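Local coordinates for protein alanine racemase (Enterococcus faecalis, PDB 3E6E) that belongs to the alanine racemase family, whose subunits carry a TIM-barrel N-terminal domain, and holds DCS in a pocket lined by both chains of its dimer, at residues A37-N42 and H46-S51; I72-A77 and D81-L86; V89-V94 and Q109-A114. The protein carries 1 engineered substitution. All blocks are in the same frame, centred on the assembly; numbering follows the deposited sequence.

Contact 1. Residues A37-N42 and H46-S51. With DCS (D-[3-hydroxy-2-methyl-5-phosphonooxymethyl-pyridin-4-ylmethyl]-N,O-cycloserylamide), chain D.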
loop_
_atom_site.group_PDB
_atom_site.type_symbol
_atom_site.label_atom_id
_atom_site.label_comp_id
_atom_site.label_asym_id
_atom_site.label_seq_id
_atom_site.Cartn_x
_atom_site.Cartn_y
_atom_site.Cartn_z
ATOM N N ALA A 37 0.941 14.019 -19.263
ATOM C CA ALA A 37 0.967 13.808 -17.825
ATOM C C ALA A 37 0.719 12.346 -17.482
ATOM O O ALA A 37 -0.360 11.811 -17.730
ATOM C CB ALA A 37 -0.082 14.692 -17.152
ATOM N N VAL A 38 1.733 11.693 -16.931
ATOM C CA VAL A 38 1.597 10.296 -16.538
ATOM C C VAL A 38 0.949 10.308 -15.160
ATOM O O VAL A 38 1.481 10.911 -14.225
ATOM C CB VAL A 38 2.976 9.596 -16.504
ATOM C CG1 VAL A 38 4.036 10.567 -16.077
ATOM C CG2 VAL A 38 2.941 8.413 -15.568
ATOM N N VAL A 39 -0.216 9.667 -15.054
ATOM C CA VAL A 39 -0.970 9.615 -13.805
ATOM C C VAL A 39 -1.316 8.201 -13.357
ATOM O O VAL A 39 -2.406 7.965 -12.822
ATOM C CB VAL A 39 -2.293 10.403 -13.912
ATOM C CG1 VAL A 39 -2.013 11.870 -14.215
ATOM C CG2 VAL A 39 -3.180 9.776 -14.980
ATOM N N LYS A 40 -0.405 7.261 -13.575
ATOM C CA LYS A 40 -0.637 5.876 -13.167
ATOM C C LYS A 40 -0.540 5.726 -11.658
ATOM O O LYS A 40 -0.263 6.698 -10.946
ATOM C CB LYS A 40 0.379 4.937 -13.827
ATOM C CG LYS A 40 1.847 5.304 -13.638
ATOM C CD LYS A 40 2.686 4.303 -14.406
ATOM C CE LYS A 40 4.156 4.661 -14.441
ATOM N NZ LYS A 40 4.858 4.316 -13.196
ATOM N N ALA A 41 -0.743 4.497 -11.185
ATOM C CA ALA A 41 -0.714 4.184 -9.759
ATOM C C ALA A 41 -1.579 5.223 -9.036
ATOM O O ALA A 41 -1.147 5.883 -8.083
ATOM C CB ALA A 41 0.717 4.212 -9.244
ATOM N N ASN A 42 -2.806 5.353 -9.534
ATOM C CA ASN A 42 -3.790 6.295 -9.028
ATOM C C ASN A 42 -3.198 7.676 -8.796
ATOM O O ASN A 42 -3.286 8.230 -7.696
ATOM C CB ASN A 42 -4.431 5.788 -7.732
ATOM C CG ASN A 42 -5.637 6.615 -7.335
ATOM O OD1 ASN A 42 -6.469 6.954 -8.178
ATOM N ND2 ASN A 42 -5.742 6.944 -6.052
ATOM N N HIS A 46 -1.769 10.390 -5.498
ATOM C CA HIS A 46 -2.523 11.634 -5.385
ATOM C C HIS A 46 -3.930 11.593 -5.978
ATOM O O HIS A 46 -4.738 12.489 -5.726
ATOM C CB HIS A 46 -1.781 12.784 -6.049
ATOM C CG HIS A 46 -0.477 13.124 -5.405
ATOM N ND1 HIS A 46 0.648 12.343 -5.542
ATOM C CD2 HIS A 46 -0.103 14.202 -4.673
ATOM C CE1 HIS A 46 1.662 12.928 -4.929
ATOM N NE2 HIS A 46 1.234 14.058 -4.395
ATOM N N GLY A 47 -4.220 10.562 -6.770
ATOM C CA GLY A 47 -5.528 10.458 -7.400
ATOM C C GLY A 47 -5.409 10.730 -8.894
ATOM O O GLY A 47 -5.148 11.863 -9.315
ATOM N N ALA A 48 -5.608 9.680 -9.692
ATOM C CA ALA A 48 -5.502 9.749 -11.155
ATOM C C ALA A 48 -6.383 10.780 -11.856
ATOM O O ALA A 48 -5.879 11.690 -12.514
ATOM C CB ALA A 48 -5.764 8.385 -11.744
ATOM N N VAL A 49 -7.692 10.653 -11.717
ATOM C CA VAL A 49 -8.571 11.580 -12.395
ATOM C C VAL A 49 -8.414 13.038 -11.987
ATOM O O VAL A 49 -8.362 13.915 -12.841
ATOM C CB VAL A 49 -10.038 11.161 -12.242
ATOM C CG1 VAL A 49 -10.948 12.200 -12.887
ATOM C CG2 VAL A 49 -10.258 9.805 -12.893
ATOM N N GLU A 50 -8.326 13.322 -10.696
ATOM C CA GLU A 50 -8.192 14.713 -10.274
ATOM C C GLU A 50 -6.802 15.266 -10.527
ATOM O O GLU A 50 -6.625 16.485 -10.563
ATOM C CB GLU A 50 -8.571 14.877 -8.801
ATOM C CG GLU A 50 -8.064 13.784 -7.916
ATOM C CD GLU A 50 -8.901 12.521 -8.005
ATOM O OE1 GLU A 50 -8.402 11.502 -8.537
ATOM O OE2 GLU A 50 -10.064 12.555 -7.538
ATOM N N SER A 51 -5.816 14.378 -10.690
ATOM C CA SER A 51 -4.442 14.801 -10.984
ATOM C C SER A 51 -4.440 15.185 -12.457
ATOM O O SER A 51 -4.020 16.275 -12.836
ATOM C CB SER A 51 -3.449 13.652 -10.780
ATOM O OG SER A 51 -3.220 13.341 -9.418
HETATM N N1 DCS D . 7.734 7.274 -19.100
HETATM C C2 DCS D . 7.761 5.869 -18.818
HETATM C C2A DCS D . 7.901 4.848 -19.931
HETATM C C3 DCS D . 7.660 5.478 -17.478
HETATM O O3 DCS D . 7.673 4.173 -17.126
HETATM C C4 DCS D . 7.531 6.504 -16.456
HETATM C C4A DCS D . 7.428 6.095 -14.999
HETATM C C5 DCS D . 7.517 7.913 -16.854
HETATM C C6 DCS D . 7.615 8.256 -18.157
HETATM C C5A DCS D . 7.394 9.049 -15.869
HETATM O O4P DCS D . 8.577 9.084 -15.065
HETATM P P DCS D . 8.868 10.128 -13.898
HETATM O O1P DCS D . 8.882 11.442 -14.512
HETATM O O2P DCS D . 7.826 10.003 -12.884
HETATM O O3P DCS D . 10.179 9.810 -13.343
HETATM N N DCS D . 8.642 5.278 -14.595
HETATM C CA DCS D . 8.775 4.784 -13.290
HETATM C C DCS D . 8.572 3.429 -12.892
HETATM O O DCS D . 8.182 2.406 -13.707
HETATM N ND DCS D . 8.824 3.328 -11.610
HETATM O OG DCS D . 9.185 4.571 -11.134
HETATM C CB DCS D . 9.151 5.451 -12.158
#
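Asn42 meets the start of 46-51 with two oxygens. Asn42 O accepts a hydrogen bond from Gly47 N at 2.7 Å. Asn42 OD1 accepts from Ala48 N at 3.2 Å, and this N-H points almost straight at the oxygen (174°). The donor stands above the amide plane, so the bond does not follow a lone pair. CG lies anti to the backbone N (chi1 -169°), which swings the amide across to Gly47 and Ala48. Gly47 is the N-cap residue, and Ala48 begins helix 48-56. Asn42 therefore satisfies an N-H of the first turn, which the helix itself leaves without a backbone acceptor.

The rest of the contact is apolar. Val39 sends its two methyls to different residues. Val39 CG1 reaches Ser51 CB at 4.1 Å, while Val39 CG2 lies 4.4 Å from Ala48 CB. The same Ala48 CB sits 3.6 Å from Val39 O.

The side chains of Val38 and Lys40 turn to DCS instead. Val38 CG1 touches DCS C5A at 3.7 Å. The Lys40 chain runs extended and bends only at its last torsion (chi4 79°), leaving Lys40 NZ 3.6 Å from DCS C4A. Asp315 of the second subunit forms a salt bridge with Lys40. Tyr228 OH donates a hydrogen bond to Val38 O, and its ring stacks on His46.

The contact ties the end of strand 34-38 to helix 48-56. Ala37 pairs with strand 62-65 on one flank, and Glu73 of helix 68-76 packs on Ala48 and Val49.

Contact 2. Residues I72-A77 and D81-L86. With DCS (D-[3-hydroxy-2-methyl-5-phosphonooxymethyl-pyridin-4-ylmethyl]-N,O-cycloserylamide), chain D.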
loop_
_atom_site.group_PDB
_atom_site.type_symbol
_atom_site.label_atom_id
_atom_site.label_comp_id
_atom_site.label_asym_id
_atom_site.label_seq_id
_atom_site.Cartn_x
_atom_site.Cartn_y
_atom_site.Cartn_z
ATOM N N ILE A 72 -9.108 3.068 -19.153
ATOM C CA ILE A 72 -10.554 3.123 -19.246
ATOM C C ILE A 72 -11.122 4.097 -18.216
ATOM O O ILE A 72 -12.067 4.828 -18.504
ATOM C CB ILE A 72 -11.163 1.701 -19.104
ATOM C CG1 ILE A 72 -10.753 0.873 -20.332
ATOM C CG2 ILE A 72 -12.676 1.765 -18.981
ATOM C CD1 ILE A 72 -11.261 -0.523 -20.350
ATOM N N GLU A 73 -10.532 4.141 -17.028
ATOM C CA GLU A 73 -11.019 5.060 -16.019
ATOM C C GLU A 73 -10.971 6.453 -16.622
ATOM O O GLU A 73 -11.960 7.190 -16.571
ATOM C CB GLU A 73 -10.159 4.998 -14.752
ATOM C CG GLU A 73 -10.454 6.124 -13.756
ATOM C CD GLU A 73 -9.888 5.873 -12.364
ATOM O OE1 GLU A 73 -10.564 5.190 -11.564
ATOM O OE2 GLU A 73 -8.772 6.356 -12.073
ATOM N N LEU A 74 -9.839 6.810 -17.222
ATOM C CA LEU A 74 -9.715 8.137 -17.825
ATOM C C LEU A 74 -10.804 8.423 -18.855
ATOM O O LEU A 74 -11.314 9.547 -18.948
ATOM C CB LEU A 74 -8.346 8.310 -18.478
ATOM C CG LEU A 74 -7.181 8.372 -17.495
ATOM C CD1 LEU A 74 -5.878 8.630 -18.240
ATOM C CD2 LEU A 74 -7.446 9.480 -16.483
ATOM N N ARG A 75 -11.160 7.410 -19.632
ATOM C CA ARG A 75 -12.188 7.601 -20.632
ATOM C C ARG A 75 -13.535 7.810 -19.964
ATOM O O ARG A 75 -14.225 8.793 -20.246
ATOM C CB ARG A 75 -12.249 6.409 -21.593
ATOM C CG ARG A 75 -11.148 6.390 -22.657
ATOM C CD ARG A 75 -10.809 7.787 -23.171
ATOM N NE ARG A 75 -10.173 7.736 -24.487
ATOM C CZ ARG A 75 -9.419 8.703 -25.006
ATOM N NH1 ARG A 75 -9.182 9.819 -24.319
ATOM N NH2 ARG A 75 -8.916 8.560 -26.225
ATOM N N GLU A 76 -13.901 6.888 -19.075
ATOM C CA GLU A 76 -15.169 6.980 -18.364
ATOM C C GLU A 76 -15.297 8.297 -17.608
ATOM O O GLU A 76 -16.401 8.763 -17.340
ATOM C CB GLU A 76 -15.315 5.807 -17.394
ATOM C CG GLU A 76 -15.795 4.521 -18.051
ATOM C CD GLU A 76 -15.693 3.313 -17.137
ATOM O OE1 GLU A 76 -15.966 2.186 -17.611
ATOM O OE2 GLU A 76 -15.338 3.482 -15.947
ATOM N N ALA A 77 -14.163 8.906 -17.292
ATOM C CA ALA A 77 -14.153 10.159 -16.554
ATOM C C ALA A 77 -14.427 11.366 -17.425
ATOM O O ALA A 77 -14.690 12.452 -16.910
ATOM C CB ALA A 77 -12.814 10.331 -15.839
ATOM N N ASP A 81 -8.683 13.449 -24.508
ATOM C CA ASP A 81 -7.360 13.588 -25.089
ATOM C C ASP A 81 -6.722 12.215 -25.271
ATOM O O ASP A 81 -7.237 11.205 -24.796
ATOM C CB ASP A 81 -6.458 14.441 -24.186
ATOM C CG ASP A 81 -7.191 15.604 -23.552
ATOM O OD1 ASP A 81 -7.886 15.372 -22.532
ATOM O OD2 ASP A 81 -7.076 16.739 -24.076
ATOM N N PRO A 82 -5.589 12.164 -25.981
ATOM C CA PRO A 82 -4.882 10.906 -26.214
ATOM C C PRO A 82 -4.450 10.285 -24.899
ATOM O O PRO A 82 -3.937 10.977 -24.021
ATOM C CB PRO A 82 -3.679 11.338 -27.043
ATOM C CG PRO A 82 -4.212 12.510 -27.813
ATOM C CD PRO A 82 -4.980 13.260 -26.760
ATOM N N ILE A 83 -4.662 8.978 -24.777
ATOM C CA ILE A 83 -4.286 8.233 -23.585
ATOM C C ILE A 83 -3.353 7.102 -23.989
ATOM O O ILE A 83 -3.781 6.114 -24.581
ATOM C CB ILE A 83 -5.510 7.602 -22.888
ATOM C CG1 ILE A 83 -6.490 8.688 -22.428
ATOM C CG2 ILE A 83 -5.049 6.774 -21.718
ATOM C CD1 ILE A 83 -7.755 8.137 -21.776
ATOM N N LEU A 84 -2.074 7.241 -23.671
ATOM C CA LEU A 84 -1.111 6.202 -24.010
ATOM C C LEU A 84 -0.810 5.246 -22.854
ATOM O O LEU A 84 -0.527 5.670 -21.733
ATOM C CB LEU A 84 0.202 6.828 -24.479
ATOM C CG LEU A 84 1.410 5.896 -24.413
ATOM C CD1 LEU A 84 1.196 4.690 -25.290
ATOM C CD2 LEU A 84 2.646 6.657 -24.815
ATOM N N ILE A 85 -0.875 3.953 -23.147
ATOM C CA ILE A 85 -0.581 2.928 -22.172
ATOM C C ILE A 85 0.892 2.639 -22.395
ATOM O O ILE A 85 1.286 2.191 -23.474
ATOM C CB ILE A 85 -1.411 1.659 -22.424
ATOM C CG1 ILE A 85 -2.902 1.995 -22.348
ATOM C CG2 ILE A 85 -1.066 0.592 -21.388
ATOM C CD1 ILE A 85 -3.811 0.798 -22.556
ATOM N N LEU A 86 1.692 2.915 -21.367
ATOM C CA LEU A 86 3.146 2.751 -21.401
ATOM C C LEU A 86 3.718 1.345 -21.455
ATOM O O LEU A 86 4.881 1.183 -21.819
ATOM C CB LEU A 86 3.779 3.479 -20.214
ATOM C CG LEU A 86 3.644 4.994 -20.207
ATOM C CD1 LEU A 86 4.182 5.552 -18.895
ATOM C CD2 LEU A 86 4.387 5.570 -21.403
HETATM N N1 DCS D . 7.734 7.274 -19.100
HETATM C C2 DCS D . 7.761 5.869 -18.818
HETATM C C2A DCS D . 7.901 4.848 -19.931
HETATM C C3 DCS D . 7.660 5.478 -17.478
HETATM O O3 DCS D . 7.673 4.173 -17.126
HETATM C C4 DCS D . 7.531 6.504 -16.456
HETATM C C4A DCS D . 7.428 6.095 -14.999
HETATM C C5 DCS D . 7.517 7.913 -16.854
HETATM C C6 DCS D . 7.615 8.256 -18.157
HETATM C C5A DCS D . 7.394 9.049 -15.869
HETATM O O4P DCS D . 8.577 9.084 -15.065
HETATM P P DCS D . 8.868 10.128 -13.898
HETATM O O1P DCS D . 8.882 11.442 -14.512
HETATM O O2P DCS D . 7.826 10.003 -12.884
HETATM O O3P DCS D . 10.179 9.810 -13.343
HETATM N N DCS D . 8.642 5.278 -14.595
HETATM C CA DCS D . 8.775 4.784 -13.290
HETATM C C DCS D . 8.572 3.429 -12.892
HETATM O O DCS D . 8.182 2.406 -13.707
HETATM N ND DCS D . 8.824 3.328 -11.610
HETATM O OG DCS D . 9.185 4.571 -11.134
HETATM C CB DCS D . 9.151 5.451 -12.158
#
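Arg75 NH1 is gripped by two backbone carbonyls, Asp81 O and Val79 O. The bond from Arg75 NH1 to Asp81 O is modelled at 2.4 Å, which is very short, so its exact length is doubtful. Asp81 O lies at the edge of the guanidinium, near its plane. The remaining nitrogens also meet carbonyls: NE bonds to Tyr100 O and NH2 to Asp101 O. The flat group is thus fixed in rotation by main-chain oxygens from two loops. The Asp81 carboxylate is not in contact with the guanidinium; Asp81 OD1 is 6.0 Å from Arg75 NH1.

Ile83 supports the same group from one face. Ile83 CG1 lies over the guanidinium, 3.5 Å from Arg75 NH1. The Arg75 chain bends at chi2 (-37°) and then passes Ile83 in the opposite direction, with Arg75 CD 3.4 Å from Ile83 CD1. Ile83 CD1 also touches Leu74 CB at 3.4 Å. It reaches between the two helix residues because CG1 is anti to the carbonyl carbon and the chain continues extended (chi2 178°). Leu74 CD1 meets Ile83 CG2 at 4.0 Å.

At the far end of 81-86, Leu86 turns to the ligand. Leu86 CD1 stands over one face of the DCS pyridine ring, 3.6 Å from DCS C2.

Helix 68-76 leans on strand 83-85, which pairs with strands 62-65 and 103-106. This is helix-on-strand packing within a beta-alpha-beta unit, as expected in the TIM-barrel domain, and Leu86, at the end of segment 81-86, lines the ligand pocket.

Contact 3. Residues V89-V94 and Q109-A114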
loop_
_atom_site.group_PDB
_atom_site.type_symbol
_atom_site.label_atom_id
_atom_site.label_comp_id
_atom_site.label_asym_id
_atom_site.label_seq_id
_atom_site.Cartn_x
_atom_site.Cartn_y
_atom_site.Cartn_z
ATOM N N VAL A 89 0.156 -4.490 -23.620
ATOM C CA VAL A 89 -1.207 -4.785 -23.212
ATOM C C VAL A 89 -1.536 -6.095 -23.871
ATOM O O VAL A 89 -1.377 -6.246 -25.075
ATOM C CB VAL A 89 -2.204 -3.721 -23.693
ATOM C CG1 VAL A 89 -3.615 -4.182 -23.418
ATOM C CG2 VAL A 89 -1.943 -2.401 -22.978
ATOM N N ASP A 90 -1.989 -7.048 -23.079
ATOM C CA ASP A 90 -2.318 -8.366 -23.583
ATOM C C ASP A 90 -3.233 -8.363 -24.805
ATOM O O ASP A 90 -4.344 -7.822 -24.774
ATOM C CB ASP A 90 -2.929 -9.205 -22.461
ATOM C CG ASP A 90 -2.934 -10.676 -22.791
ATOM O OD1 ASP A 90 -3.852 -11.120 -23.516
ATOM O OD2 ASP A 90 -1.996 -11.380 -22.347
ATOM N N LEU A 91 -2.743 -8.988 -25.876
ATOM C CA LEU A 91 -3.449 -9.109 -27.157
ATOM C C LEU A 91 -4.952 -9.302 -27.066
ATOM O O LEU A 91 -5.703 -8.852 -27.935
ATOM C CB LEU A 91 -2.864 -10.265 -27.969
ATOM C CG LEU A 91 -1.507 -9.975 -28.619
ATOM C CD1 LEU A 91 -0.924 -11.258 -29.216
ATOM C CD2 LEU A 91 -1.693 -8.901 -29.688
ATOM N N ALA A 92 -5.388 -9.969 -26.007
ATOM C CA ALA A 92 -6.800 -10.236 -25.816
ATOM C C ALA A 92 -7.667 -8.979 -25.664
ATOM O O ALA A 92 -8.886 -9.057 -25.824
ATOM C CB ALA A 92 -6.980 -11.149 -24.614
ATOM N N TYR A 93 -7.057 -7.825 -25.381
ATOM C CA TYR A 93 -7.834 -6.596 -25.196
ATOM C C TYR A 93 -7.696 -5.550 -26.305
ATOM O O TYR A 93 -8.037 -4.380 -26.110
ATOM C CB TYR A 93 -7.480 -5.955 -23.849
ATOM C CG TYR A 93 -7.504 -6.933 -22.693
ATOM C CD1 TYR A 93 -6.344 -7.206 -21.960
ATOM C CD2 TYR A 93 -8.671 -7.626 -22.359
ATOM C CE1 TYR A 93 -6.346 -8.147 -20.926
ATOM C CE2 TYR A 93 -8.682 -8.570 -21.329
ATOM C CZ TYR A 93 -7.517 -8.824 -20.620
ATOM O OH TYR A 93 -7.515 -9.763 -19.623
ATOM N N VAL A 94 -7.208 -5.970 -27.469
ATOM C CA VAL A 94 -7.053 -5.054 -28.599
ATOM C C VAL A 94 -8.392 -4.382 -28.931
ATOM O O VAL A 94 -8.440 -3.175 -29.205
ATOM C CB VAL A 94 -6.531 -5.788 -29.849
ATOM C CG1 VAL A 94 -6.241 -4.783 -30.951
ATOM C CG2 VAL A 94 -5.282 -6.557 -29.508
ATOM N N GLN A 109 7.774 -7.652 -32.614
ATOM C CA GLN A 109 7.199 -7.849 -33.944
ATOM C C GLN A 109 6.078 -8.855 -33.820
ATOM O O GLN A 109 4.999 -8.670 -34.373
ATOM C CB GLN A 109 8.275 -8.378 -34.905
ATOM C CG GLN A 109 7.867 -8.497 -36.375
ATOM C CD GLN A 109 7.513 -7.161 -37.001
ATOM O OE1 GLN A 109 8.303 -6.212 -36.962
ATOM N NE2 GLN A 109 6.316 -7.080 -37.581
ATOM N N GLU A 110 6.344 -9.920 -33.076
ATOM C CA GLU A 110 5.357 -10.965 -32.867
ATOM C C GLU A 110 3.974 -10.388 -32.540
ATOM O O GLU A 110 2.989 -10.700 -33.220
ATOM C CB GLU A 110 5.828 -11.922 -31.757
ATOM C CG GLU A 110 6.829 -11.337 -30.748
ATOM C CD GLU A 110 8.291 -11.378 -31.218
ATOM O OE1 GLU A 110 8.741 -10.440 -31.917
ATOM O OE2 GLU A 110 8.997 -12.356 -30.884
ATOM N N TRP A 111 3.916 -9.534 -31.515
ATOM C CA TRP A 111 2.665 -8.901 -31.077
ATOM C C TRP A 111 1.932 -8.214 -32.231
ATOM O O TRP A 111 0.769 -8.515 -32.513
ATOM C CB TRP A 111 2.948 -7.855 -29.983
ATOM C CG TRP A 111 1.721 -7.367 -29.219
ATOM C CD1 TRP A 111 1.183 -7.926 -28.092
ATOM C CD2 TRP A 111 0.898 -6.226 -29.527
ATOM N NE1 TRP A 111 0.084 -7.207 -27.680
ATOM C CE2 TRP A 111 -0.113 -6.160 -28.542
ATOM C CE3 TRP A 111 0.920 -5.258 -30.537
ATOM C CZ2 TRP A 111 -1.097 -5.161 -28.535
ATOM C CZ3 TRP A 111 -0.061 -4.261 -30.529
ATOM C CH2 TRP A 111 -1.056 -4.223 -29.531
ATOM N N LEU A 112 2.621 -7.279 -32.877
ATOM C CA LEU A 112 2.069 -6.521 -33.996
ATOM C C LEU A 112 1.360 -7.376 -35.051
ATOM O O LEU A 112 0.197 -7.136 -35.376
ATOM C CB LEU A 112 3.183 -5.711 -34.667
ATOM C CG LEU A 112 3.539 -4.353 -34.070
ATOM C CD1 LEU A 112 4.830 -3.840 -34.685
ATOM C CD2 LEU A 112 2.399 -3.388 -34.324
ATOM N N GLU A 113 2.064 -8.368 -35.585
ATOM C CA GLU A 113 1.483 -9.230 -36.605
ATOM C C GLU A 113 0.334 -10.050 -36.036
ATOM O O GLU A 113 -0.500 -10.579 -36.778
ATOM C CB GLU A 113 2.553 -10.143 -37.211
ATOM C CG GLU A 113 3.171 -11.148 -36.275
ATOM C CD GLU A 113 4.520 -11.616 -36.783
ATOM O OE1 GLU A 113 5.061 -12.612 -36.249
ATOM O OE2 GLU A 113 5.046 -10.969 -37.719
ATOM N N ALA A 114 0.285 -10.136 -34.711
ATOM C CA ALA A 114 -0.775 -10.875 -34.042
ATOM C C ALA A 114 -2.000 -9.980 -33.873
ATOM O O ALA A 114 -3.125 -10.413 -34.111
ATOM C CB ALA A 114 -0.294 -11.372 -32.691
#
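Trp111 and Leu91 make most of this contact, and Ala114 adds a smaller share. Leu91 CD2 sits over one face of the indole. Leu91 CD2 lies 3.3 Å from the centroid of the Trp111 five-membered ring, only 16° off the ring normal, which makes a CH-pi contact. The methyl is closest to the NE1 side, with Leu91 CD2 3.2 Å from Trp111 NE1. The other methyl turns toward the next turn of the helix, where Leu91 CD1 meets Ala114 CB at 3.5 Å. Leu91 thus touches both, chiefly with one methyl to each.

Trp111 NE1 also donates a hydrogen bond to Val89 O at 3.1 Å. The bond is bent (137°), and the oxygen lies somewhat out of the ring plane. With chi1 at -166° the Trp111 ring stretches away from the backbone N and out toward Val89 and Leu91.

The loop has its own brace. Asp90 OD1 accepts from Ala92 N at 3.1 Å, forming an Asx turn just after Val89.

The loop 89-94 leads from strand 83-85 into helix 94-99, and the contact sets it against helix 109-117. Trp111 also packs on Val104 and Val106 of strand 103-106. Val89 and Tyr93 touch Leu68 of helix 68-76, and Tyr93 stacks on His6 of the second subunit. Helix 145-158 meets Gln109, Leu112 and Glu113.

In the fold
The three contacts follow one another along the chain, all within the N-terminal TIM-barrel domain. Contacts 1 and 2 have centres 11 Å apart and touch, where Glu73 and Ala77 pack on Ala48 and Val49. Both reach the parallel sheet, through strands 34-38 and 83-85, with strand 62-65 between them. Both also touch DCS, through Val38 and Lys40 in contact 1 and Leu86 in contact 2. Contact 3 lies farther round, with its centre 19 Å from contact 2 and 26 Å from contact 1. It adjoins contact 2 in sequence. Contacts 1 and 2 thus join strands to helices beside the ligand pocket, while contact 3 packs a loop on a helix away from it.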